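Local coordinates for protein octenoyl-CoA reductase/carboxylase (Streptomyces sp., PDB 4A0S) that probably catalyses the NADPH-dependent reductive carboxylation of 2-octenoyl-CoA, supplying an unusual extender unit for cinnabaramide polyketide biosynthesis, at residues A[106-117]-A[164-174]; A[23-34]-A[49-58]. All coordinates share one frame; numbering follows the deposited sequence.

Contact 1. Residues A[106-117]-A[164-174]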
loop_
_atom_site.group_PDB
_atom_site.type_symbol
_atom_site.label_atom_id
_atom_site.label_comp_id
_atom_site.label_asym_id
_atom_site.label_seq_id
_atom_site.Cartn_x
_atom_site.Cartn_y
_atom_site.Cartn_z
ATOM N N HIS A 106 -0.697 36.595 9.609
ATOM C CA HIS A 106 -0.912 36.373 8.188
ATOM C C HIS A 106 -1.949 37.288 7.576
ATOM O O HIS A 106 -1.925 37.534 6.371
ATOM C CB HIS A 106 -1.264 34.913 7.933
ATOM C CG HIS A 106 -0.120 34.023 8.207
ATOM N ND1 HIS A 106 0.905 33.861 7.304
ATOM C CD2 HIS A 106 0.243 33.362 9.326
ATOM C CE1 HIS A 106 1.829 33.083 7.838
ATOM N NE2 HIS A 106 1.451 32.773 9.065
ATOM N N ASP A 107 -2.829 37.808 8.421
ATOM C CA ASP A 107 -3.911 38.636 7.937
ATOM C C ASP A 107 -3.433 40.079 7.920
ATOM O O ASP A 107 -3.360 40.760 8.944
ATOM C CB ASP A 107 -5.181 38.401 8.757
ATOM C CG ASP A 107 -6.303 39.347 8.391
ATOM O OD1 ASP A 107 -6.279 39.956 7.290
ATOM O OD2 ASP A 107 -7.229 39.459 9.215
ATOM N N GLN A 108 -3.064 40.505 6.719
ATOM C CA GLN A 108 -2.470 41.798 6.464
ATOM C C GLN A 108 -3.125 42.387 5.216
ATOM O O GLN A 108 -3.638 41.626 4.382
ATOM C CB GLN A 108 -0.959 41.629 6.234
ATOM C CG GLN A 108 -0.171 41.154 7.453
ATOM C CD GLN A 108 -0.353 42.051 8.668
ATOM O OE1 GLN A 108 -0.663 43.241 8.530
ATOM N NE2 GLN A 108 -0.173 41.489 9.865
ATOM N N PRO A 109 -3.110 43.736 5.079
ATOM C CA PRO A 109 -3.636 44.399 3.883
ATOM C C PRO A 109 -2.749 44.168 2.650
ATOM O O PRO A 109 -3.088 44.600 1.542
ATOM C CB PRO A 109 -3.642 45.891 4.261
ATOM C CG PRO A 109 -3.128 46.004 5.644
ATOM C CD PRO A 109 -2.515 44.693 6.032
ATOM N N TYR A 110 -1.624 43.493 2.861
ATOM C CA TYR A 110 -0.703 43.123 1.805
ATOM C C TYR A 110 -0.524 41.619 1.892
ATOM O O TYR A 110 -0.674 41.024 2.967
ATOM C CB TYR A 110 0.649 43.823 1.988
ATOM C CG TYR A 110 1.306 43.536 3.319
ATOM C CD1 TYR A 110 0.990 44.283 4.458
ATOM C CD2 TYR A 110 2.239 42.500 3.442
ATOM C CE1 TYR A 110 1.596 44.000 5.700
ATOM C CE2 TYR A 110 2.847 42.218 4.670
ATOM C CZ TYR A 110 2.520 42.967 5.784
ATOM O OH TYR A 110 3.133 42.674 6.980
ATOM N N HIS A 111 -0.226 41.003 0.758
ATOM C CA HIS A 111 0.107 39.608 0.753
ATOM C C HIS A 111 1.406 39.397 0.014
ATOM O O HIS A 111 1.474 39.605 -1.196
ATOM C CB HIS A 111 -0.988 38.787 0.112
ATOM C CG HIS A 111 -0.723 37.320 0.166
ATOM N ND1 HIS A 111 -1.508 36.401 -0.490
ATOM C CD2 HIS A 111 0.236 36.612 0.812
ATOM C CE1 HIS A 111 -1.042 35.188 -0.248
ATOM N NE2 HIS A 111 0.017 35.291 0.535
ATOM N N VAL A 112 2.427 38.978 0.756
ATOM C CA VAL A 112 3.714 38.659 0.162
ATOM C C VAL A 112 3.699 37.246 -0.400
ATOM O O VAL A 112 3.629 36.263 0.332
ATOM C CB VAL A 112 4.859 38.850 1.144
ATOM C CG1 VAL A 112 6.208 38.597 0.434
ATOM C CG2 VAL A 112 4.791 40.273 1.758
ATOM N N LEU A 113 3.772 37.185 -1.722
ATOM C CA LEU A 113 3.656 35.946 -2.493
ATOM C C LEU A 113 4.977 35.221 -2.580
ATOM O O LEU A 113 5.983 35.722 -2.107
ATOM C CB LEU A 113 3.184 36.276 -3.907
ATOM C CG LEU A 113 1.928 37.138 -4.002
ATOM C CD1 LEU A 113 1.535 37.201 -5.449
ATOM C CD2 LEU A 113 0.759 36.584 -3.147
ATOM N N GLY A 114 4.974 34.051 -3.221
ATOM C CA GLY A 114 6.201 33.315 -3.428
ATOM C C GLY A 114 6.131 32.083 -2.569
ATOM O O GLY A 114 6.017 32.167 -1.348
ATOM N N SER A 115 6.201 30.934 -3.218
ATOM C CA SER A 115 5.903 29.679 -2.555
ATOM C C SER A 115 7.075 28.732 -2.534
ATOM O O SER A 115 7.004 27.661 -1.942
ATOM C CB SER A 115 4.703 29.045 -3.227
ATOM O OG SER A 115 3.633 29.955 -3.095
ATOM N N ASP A 116 8.169 29.141 -3.148
ATOM C CA ASP A 116 9.440 28.493 -2.836
ATOM C C ASP A 116 10.555 29.514 -2.847
ATOM O O ASP A 116 10.337 30.691 -3.171
ATOM C CB ASP A 116 9.717 27.223 -3.692
ATOM C CG ASP A 116 9.431 27.395 -5.173
ATOM O OD1 ASP A 116 9.435 28.520 -5.714
ATOM O OD2 ASP A 116 9.217 26.362 -5.826
ATOM N N CYS A 117 11.742 29.090 -2.447
ATOM C CA CYS A 117 12.856 29.988 -2.458
ATOM C C CYS A 117 14.068 29.237 -2.027
ATOM O O CYS A 117 13.968 28.118 -1.517
ATOM C CB CYS A 117 12.624 31.198 -1.550
ATOM S SG CYS A 117 13.079 30.991 0.140
ATOM N N TRP A 164 2.711 27.978 1.528
ATOM C CA TRP A 164 3.499 29.155 1.784
ATOM C C TRP A 164 3.367 30.197 0.674
ATOM O O TRP A 164 3.493 29.863 -0.509
ATOM C CB TRP A 164 4.942 28.719 1.881
ATOM C CG TRP A 164 5.813 29.794 2.303
ATOM C CD1 TRP A 164 5.643 30.600 3.373
ATOM C CD2 TRP A 164 7.050 30.164 1.700
ATOM N NE1 TRP A 164 6.686 31.483 3.467
ATOM C CE2 TRP A 164 7.568 31.235 2.447
ATOM C CE3 TRP A 164 7.752 29.717 0.578
ATOM C CZ2 TRP A 164 8.772 31.862 2.124
ATOM C CZ3 TRP A 164 8.955 30.332 0.256
ATOM C CH2 TRP A 164 9.457 31.394 1.036
ATOM N N GLY A 165 3.094 31.442 1.062
ATOM C CA GLY A 165 2.966 32.537 0.100
ATOM C C GLY A 165 1.689 32.523 -0.714
ATOM O O GLY A 165 1.513 33.360 -1.590
ATOM N N PHE A 166 0.803 31.567 -0.438
ATOM C CA PHE A 166 -0.486 31.495 -1.107
ATOM C C PHE A 166 -1.629 31.527 -0.094
ATOM O O PHE A 166 -2.430 32.435 -0.117
ATOM C CB PHE A 166 -0.576 30.269 -2.029
ATOM C CG PHE A 166 -1.851 30.201 -2.794
ATOM C CD1 PHE A 166 -2.082 31.057 -3.870
ATOM C CD2 PHE A 166 -2.846 29.313 -2.419
ATOM C CE1 PHE A 166 -3.280 31.013 -4.581
ATOM C CE2 PHE A 166 -4.054 29.253 -3.126
ATOM C CZ PHE A 166 -4.269 30.116 -4.213
ATOM N N GLU A 167 -1.687 30.545 0.801
ATOM C CA GLU A 167 -2.576 30.636 1.967
ATOM C C GLU A 167 -1.841 31.172 3.184
ATOM O O GLU A 167 -2.411 31.250 4.273
ATOM C CB GLU A 167 -3.199 29.279 2.310
ATOM C CG GLU A 167 -4.207 28.776 1.299
ATOM C CD GLU A 167 -3.663 27.673 0.425
ATOM O OE1 GLU A 167 -2.563 27.171 0.728
ATOM O OE2 GLU A 167 -4.351 27.279 -0.560
ATOM N N THR A 168 -0.568 31.507 3.019
ATOM C CA THR A 168 0.160 32.160 4.085
ATOM C C THR A 168 0.783 33.413 3.547
ATOM O O THR A 168 1.013 33.540 2.353
ATOM C CB THR A 168 1.294 31.310 4.723
ATOM O OG1 THR A 168 2.489 31.415 3.955
ATOM C CG2 THR A 168 0.881 29.853 4.898
ATOM N N ASN A 169 1.086 34.319 4.456
ATOM C CA ASN A 169 1.780 35.506 4.084
ATOM C C ASN A 169 3.273 35.239 4.173
ATOM O O ASN A 169 3.710 34.124 4.505
ATOM C CB ASN A 169 1.388 36.653 5.009
ATOM C CG ASN A 169 1.238 37.956 4.265
ATOM O OD1 ASN A 169 2.040 38.274 3.379
ATOM N ND2 ASN A 169 0.214 38.727 4.620
ATOM N N PHE A 170 4.043 36.273 3.873
ATOM C CA PHE A 170 5.492 36.263 4.096
ATOM C C PHE A 170 6.151 35.226 3.209
ATOM O O PHE A 170 7.065 34.507 3.615
ATOM C CB PHE A 170 5.827 36.095 5.582
ATOM C CG PHE A 170 4.879 36.841 6.485
ATOM C CD1 PHE A 170 4.698 38.218 6.326
ATOM C CD2 PHE A 170 4.155 36.172 7.463
ATOM C CE1 PHE A 170 3.789 38.930 7.138
ATOM C CE2 PHE A 170 3.259 36.852 8.289
ATOM C CZ PHE A 170 3.075 38.253 8.123
ATOM N N GLY A 171 5.651 35.177 1.977
ATOM C CA GLY A 171 6.197 34.320 0.963
ATOM C C GLY A 171 7.589 34.714 0.498
ATOM O O GLY A 171 8.179 35.702 0.964
ATOM N N GLY A 172 8.097 33.932 -0.446
ATOM C CA GLY A 172 9.487 34.020 -0.849
ATOM C C GLY A 172 9.820 35.005 -1.954
ATOM O O GLY A 172 10.992 35.183 -2.266
ATOM N N LEU A 173 8.817 35.633 -2.559
ATOM C CA LEU A 173 9.117 36.644 -3.582
ATOM C C LEU A 173 9.366 37.997 -2.920
ATOM O O LEU A 173 8.610 38.956 -3.064
ATOM C CB LEU A 173 8.036 36.695 -4.645
ATOM C CG LEU A 173 8.128 35.518 -5.618
ATOM C CD1 LEU A 173 6.812 35.332 -6.316
ATOM C CD2 LEU A 173 9.225 35.744 -6.629
ATOM N N ALA A 174 10.450 38.043 -2.167
ATOM C CA ALA A 174 10.752 39.168 -1.305
ATOM C C ALA A 174 12.175 38.956 -0.879
ATOM O O ALA A 174 12.751 37.912 -1.161
ATOM C CB ALA A 174 9.842 39.143 -0.080
#
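Gly-114 O and the backbone of Gly-171 and Gly-172 lie over one face of the Trp-164 indole, while Ser-115 O and Asp-116 CA meet its edge in plane. Glycine is needed at 114, 171 and 172 because the two main chains run so close that a side chain would strike the opposite backbone; its absence also lets the indole lie on main chain. Indole NE1 turns to Val-178 O. Cys-117 SG approaches obliquely, 3.8 Å from Trp-164 CH2. Over one face of the His-106 imidazole, offset toward its rim, comes Phe-170 CE2, the two ring planes inclined by 45°. At the imidazole edge, Asn-169 N donates in plane to His-106 ND1 over 2.9 Å, which marks ND1 as an acceptor. Phe-170 in turn has Asn-169 CB over its centre and Tyr-110 OH at its edge. Leu-113 CD2 sits above the centre of the His-111 ring, whose NE2 donates to Thr-168 O (2.7 Å), with that oxygen somewhat out of the ring plane; ND1 pairs with Thr-89 OG1.

Asn-169 is the hub. Its ND2 gives one hydrogen to His-106 O and the other to Tyr-110 O, each at 3.0 Å and close to the amide plane, whereas OD1 accepts Val-112 N at 2.7 Å as well as its neighbour Phe-170 N. This grip holds a side chain whose chi1, -141°, departs from a staggered value. Farther along, Gly-171 N, Leu-173 N and Gly-172 N bond to the carbonyls of Val-112, Leu-113 and Gly-114 in turn, and Ser-115 OG donates to Trp-164 O over 2.6 Å. The arrangement is a buried loop clamped to strand 110-112 and the turns on either side of it in the GroES-like domain of a medium-chain dehydrogenase/reductase; from this loop Phe-166 reaches the octanoyl-CoA pocket.

Contact 2. Residues A[23-34]-A[49-58]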
loop_
_atom_site.group_PDB
_atom_site.type_symbol
_atom_site.label_atom_id
_atom_site.label_comp_id
_atom_site.label_asym_id
_atom_site.label_seq_id
_atom_site.Cartn_x
_atom_site.Cartn_y
_atom_site.Cartn_z
ATOM N N ASP A 23 13.097 46.591 9.924
ATOM C CA ASP A 23 11.694 46.803 10.272
ATOM C C ASP A 23 10.787 46.476 9.107
ATOM O O ASP A 23 9.610 46.158 9.291
ATOM C CB ASP A 23 11.476 48.276 10.627
ATOM C CG ASP A 23 12.041 48.633 11.975
ATOM O OD1 ASP A 23 12.398 47.696 12.725
ATOM O OD2 ASP A 23 12.119 49.840 12.289
ATOM N N THR A 24 11.323 46.632 7.906
ATOM C CA THR A 24 10.554 46.393 6.691
ATOM C C THR A 24 11.422 45.652 5.702
ATOM O O THR A 24 12.637 45.576 5.849
ATOM C CB THR A 24 10.072 47.710 6.018
ATOM O OG1 THR A 24 11.189 48.392 5.449
ATOM C CG2 THR A 24 9.365 48.636 7.016
ATOM N N TYR A 25 10.796 45.095 4.681
ATOM C CA TYR A 25 11.568 44.514 3.614
ATOM C C TYR A 25 10.845 44.645 2.303
ATOM O O TYR A 25 9.627 44.813 2.276
ATOM C CB TYR A 25 11.932 43.061 3.920
ATOM C CG TYR A 25 10.768 42.122 4.022
ATOM C CD1 TYR A 25 10.142 41.921 5.236
ATOM C CD2 TYR A 25 10.308 41.419 2.908
ATOM C CE1 TYR A 25 9.092 41.056 5.364
ATOM C CE2 TYR A 25 9.230 40.537 3.019
ATOM C CZ TYR A 25 8.631 40.369 4.252
ATOM O OH TYR A 25 7.575 39.512 4.414
ATOM N N LEU A 26 11.615 44.565 1.223
ATOM C CA LEU A 26 11.078 44.616 -0.138
ATOM C C LEU A 26 10.350 43.313 -0.466
ATOM O O LEU A 26 10.873 42.210 -0.264
ATOM C CB LEU A 26 12.207 44.869 -1.138
ATOM C CG LEU A 26 11.859 45.118 -2.609
ATOM C CD1 LEU A 26 10.974 46.343 -2.730
ATOM C CD2 LEU A 26 13.129 45.298 -3.425
ATOM N N ALA A 27 9.135 43.439 -0.964
ATOM C CA ALA A 27 8.338 42.255 -1.254
ATOM C C ALA A 27 7.454 42.451 -2.460
ATOM O O ALA A 27 6.852 43.511 -2.632
ATOM C CB ALA A 27 7.482 41.896 -0.053
ATOM N N LEU A 28 7.377 41.403 -3.275
ATOM C CA LEU A 28 6.360 41.291 -4.289
ATOM C C LEU A 28 5.110 40.921 -3.536
ATOM O O LEU A 28 5.083 39.907 -2.840
ATOM C CB LEU A 28 6.702 40.196 -5.296
ATOM C CG LEU A 28 5.808 40.190 -6.538
ATOM C CD1 LEU A 28 6.104 41.399 -7.459
ATOM C CD2 LEU A 28 5.965 38.874 -7.265
ATOM N N HIS A 29 4.081 41.755 -3.649
ATOM C CA HIS A 29 2.868 41.498 -2.895
ATOM C C HIS A 29 1.633 41.982 -3.598
ATOM O O HIS A 29 1.694 42.727 -4.590
ATOM C CB HIS A 29 2.953 42.151 -1.516
ATOM C CG HIS A 29 3.017 43.643 -1.563
ATOM N ND1 HIS A 29 4.185 44.325 -1.832
ATOM C CD2 HIS A 29 2.058 44.582 -1.379
ATOM C CE1 HIS A 29 3.940 45.625 -1.813
ATOM N NE2 HIS A 29 2.659 45.808 -1.536
ATOM N N LEU A 30 0.506 41.542 -3.061
ATOM C CA LEU A 30 -0.784 42.036 -3.481
ATOM C C LEU A 30 -1.349 42.874 -2.358
ATOM O O LEU A 30 -0.897 42.785 -1.200
ATOM C CB LEU A 30 -1.707 40.873 -3.793
ATOM C CG LEU A 30 -1.172 39.892 -4.839
ATOM C CD1 LEU A 30 -2.019 38.653 -4.765
ATOM C CD2 LEU A 30 -1.178 40.501 -6.233
ATOM N N ARG A 31 -2.347 43.676 -2.708
ATOM C CA ARG A 31 -3.004 44.563 -1.783
ATOM C C ARG A 31 -4.453 44.123 -1.668
ATOM O O ARG A 31 -5.111 43.878 -2.674
ATOM C CB ARG A 31 -2.922 46.003 -2.300
ATOM C CG ARG A 31 -1.500 46.567 -2.379
ATOM C CD ARG A 31 -0.928 46.895 -1.001
ATOM N NE ARG A 31 -1.691 47.956 -0.335
ATOM C CZ ARG A 31 -1.893 48.034 0.981
ATOM N NH1 ARG A 31 -1.393 47.112 1.793
ATOM N NH2 ARG A 31 -2.607 49.036 1.484
ATOM N N ALA A 32 -4.939 43.998 -0.436
ATOM C CA ALA A 32 -6.308 43.550 -0.182
ATOM C C ALA A 32 -7.339 44.395 -0.919
ATOM O O ALA A 32 -8.352 43.867 -1.392
ATOM C CB ALA A 32 -6.602 43.542 1.314
ATOM N N GLU A 33 -7.066 45.693 -1.005
ATOM C CA GLU A 33 -7.942 46.650 -1.677
ATOM C C GLU A 33 -8.147 46.318 -3.148
ATOM O O GLU A 33 -9.147 46.731 -3.734
ATOM C CB GLU A 33 -7.403 48.072 -1.529
ATOM C CG GLU A 33 -5.905 48.220 -1.854
ATOM C CD GLU A 33 -5.380 49.635 -1.643
ATOM O OE1 GLU A 33 -6.044 50.595 -2.090
ATOM O OE2 GLU A 33 -4.291 49.783 -1.044
ATOM N N ASP A 34 -7.223 45.549 -3.731
ATOM C CA ASP A 34 -7.273 45.238 -5.175
ATOM C C ASP A 34 -7.993 43.938 -5.527
ATOM O O ASP A 34 -8.076 43.572 -6.706
ATOM C CB ASP A 34 -5.860 45.182 -5.765
ATOM C CG ASP A 34 -5.110 46.499 -5.638
ATOM O OD1 ASP A 34 -5.768 47.565 -5.527
ATOM O OD2 ASP A 34 -3.854 46.465 -5.651
ATOM N N SER A 49 -1.852 43.928 -10.664
ATOM C CA SER A 49 -2.104 43.680 -9.251
ATOM C C SER A 49 -0.824 43.615 -8.444
ATOM O O SER A 49 -0.772 44.126 -7.324
ATOM C CB SER A 49 -2.866 42.382 -9.089
ATOM O OG SER A 49 -2.104 41.341 -9.662
ATOM N N LEU A 50 0.205 42.982 -9.006
ATOM C CA LEU A 50 1.484 42.839 -8.318
ATOM C C LEU A 50 2.085 44.179 -7.937
ATOM O O LEU A 50 2.116 45.102 -8.749
ATOM C CB LEU A 50 2.460 42.023 -9.157
ATOM C CG LEU A 50 2.117 40.529 -9.150
ATOM C CD1 LEU A 50 2.981 39.757 -10.141
ATOM C CD2 LEU A 50 2.240 39.922 -7.739
ATOM N N ARG A 51 2.518 44.288 -6.686
ATOM C CA ARG A 51 3.165 45.494 -6.173
ATOM C C ARG A 51 4.539 45.098 -5.689
ATOM O O ARG A 51 4.725 43.976 -5.212
ATOM C CB ARG A 51 2.393 46.104 -5.001
ATOM C CG ARG A 51 0.874 46.205 -5.175
ATOM C CD ARG A 51 0.431 47.439 -5.952
ATOM N NE ARG A 51 -0.871 47.214 -6.590
ATOM C CZ ARG A 51 -1.416 48.001 -7.521
ATOM N NH1 ARG A 51 -0.786 49.092 -7.933
ATOM N NH2 ARG A 51 -2.602 47.696 -8.040
ATOM N N LEU A 52 5.508 45.994 -5.846
ATOM C CA LEU A 52 6.802 45.778 -5.235
ATOM C C LEU A 52 7.110 46.961 -4.352
ATOM O O LEU A 52 7.224 48.090 -4.828
ATOM C CB LEU A 52 7.898 45.587 -6.278
ATOM C CG LEU A 52 9.251 45.144 -5.728
ATOM C CD1 LEU A 52 9.177 43.729 -5.164
ATOM C CD2 LEU A 52 10.282 45.210 -6.860
ATOM N N GLY A 53 7.233 46.687 -3.056
ATOM C CA GLY A 53 7.530 47.730 -2.090
ATOM C C GLY A 53 7.769 47.135 -0.722
ATOM O O GLY A 53 7.617 45.904 -0.512
ATOM N N GLU A 54 8.153 48.016 0.199
ATOM C CA GLU A 54 8.436 47.644 1.568
ATOM C C GLU A 54 7.175 47.189 2.278
ATOM O O GLU A 54 6.118 47.803 2.170
ATOM C CB GLU A 54 9.073 48.812 2.329
ATOM C CG GLU A 54 10.442 49.271 1.804
ATOM C CD GLU A 54 11.519 48.202 1.913
ATOM O OE1 GLU A 54 11.798 47.745 3.041
ATOM O OE2 GLU A 54 12.097 47.818 0.869
ATOM N N VAL A 55 7.294 46.090 3.005
ATOM C CA VAL A 55 6.213 45.621 3.834
ATOM C C VAL A 55 6.783 45.423 5.233
ATOM O O VAL A 55 7.984 45.200 5.384
ATOM C CB VAL A 55 5.588 44.287 3.310
ATOM C CG1 VAL A 55 4.938 44.476 1.947
ATOM C CG2 VAL A 55 6.635 43.202 3.261
ATOM N N PRO A 56 5.932 45.507 6.263
ATOM C CA PRO A 56 6.435 45.336 7.622
ATOM C C PRO A 56 7.033 43.956 7.822
ATOM O O PRO A 56 6.450 42.961 7.393
ATOM C CB PRO A 56 5.174 45.478 8.470
ATOM C CG PRO A 56 4.301 46.392 7.654
ATOM C CD PRO A 56 4.518 45.927 6.250
ATOM N N MET A 57 8.198 43.905 8.462
ATOM C CA MET A 57 8.760 42.645 8.935
ATOM C C MET A 57 7.887 42.092 10.068
ATOM O O MET A 57 7.743 42.762 11.089
ATOM C CB MET A 57 10.166 42.880 9.471
ATOM C CG MET A 57 10.819 41.653 10.056
ATOM S SD MET A 57 11.090 40.370 8.809
ATOM C CE MET A 57 12.456 41.045 7.883
ATOM N N PRO A 58 7.329 40.871 9.908
ATOM C CA PRO A 58 6.527 40.345 11.017
ATOM C C PRO A 58 7.399 39.807 12.131
ATOM O O PRO A 58 8.601 39.597 11.940
ATOM C CB PRO A 58 5.760 39.190 10.371
ATOM C CG PRO A 58 6.687 38.688 9.331
ATOM C CD PRO A 58 7.364 39.922 8.778
HETATM O O HOH W 1 5.952 41.280 5.721
HETATM O O HOH W 2 -2.713 44.142 -5.343
#
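An antiparallel beta pairing joins strand 24-31 to strands 51-52 and 54-56 in a small antiparallel sheet, the partner chain turning a corner at Gly-53. Tyr-25/Val-55, Ala-27/Gly-53 and His-29/Arg-51 are hydrogen-bonded pairs, each joined by two N-H to O bonds; beyond them, Met-57 N continues the contact onto Asp-23 O.

Val-55 serves two rings at once. Its CG2 lies over a face of Tyr-25, 3.7 Å from the ring centroid, while CG1 covers a face of His-29; on the opposite face of that imidazole rests Arg-51 CB, also 3.7 Å from the centroid. A branched valine suits a place where two methyls must face different rings. With chi1 at 65°, the His-29 ring lies between its own backbone N and carbonyl carbon, folded back so that ND1 donates to Ala-27 O over 2.9 Å, in the ring plane. This bond and the CH-pi packing on both faces fix the imidazole's rotation. Ala-27 O also accepts Gly-53 N, from the other side of its carbonyl plane. Met-57 CE touches Tyr-25 CD1, its sulfur lying obliquely beside the ring as a Met-aromatic contact.

On the face bearing Leu-26, Leu-28 and Leu-52, Leu-26 CD1 packs on Leu-52 CG. Separately, Leu-50 CD2 touches both Leu-28 and Leu-30; Leu-28 and Leu-50 also meet helix 393-401. At the more exposed end, Glu-54 bends back at chi2 (-63°), bringing OE1 to accept Thr-24 OG1 through its anti lone pair at 2.6 Å.

Arg-51 makes a salt bridge from NH2 to Asp-34 OD2 (3.0 Å), its bonds weak in angle. A water completes this corner, accepting from Arg-31 N and donating to Asp-34 OD2 at 2.6 Å and Ser-49 O at 2.8 Å.

Overall arrangement
Contact 2 comes first along the chain and closes before contact 1 opens, yet their centres are only about 9 Å apart. Strand 24-31 joins them: one of its edges pairs with residues 51-56, and the other receives strand 110-112 and the loop around Leu-173. His-111 N probably bonds to Leu-30 O, and Leu-28 N to Leu-173 O. Packing of Val-112 and Ala-174 on Ala-27 fills the join, and helix 89-97 touches both contacts, through Leu-30 and through His-111. The first strand of the chain is thereby built into the sheet that bears contact 1, whose loop carries Phe-166 to the octanoyl-CoA pocket, while contact 2 lies farther from the chain's centre.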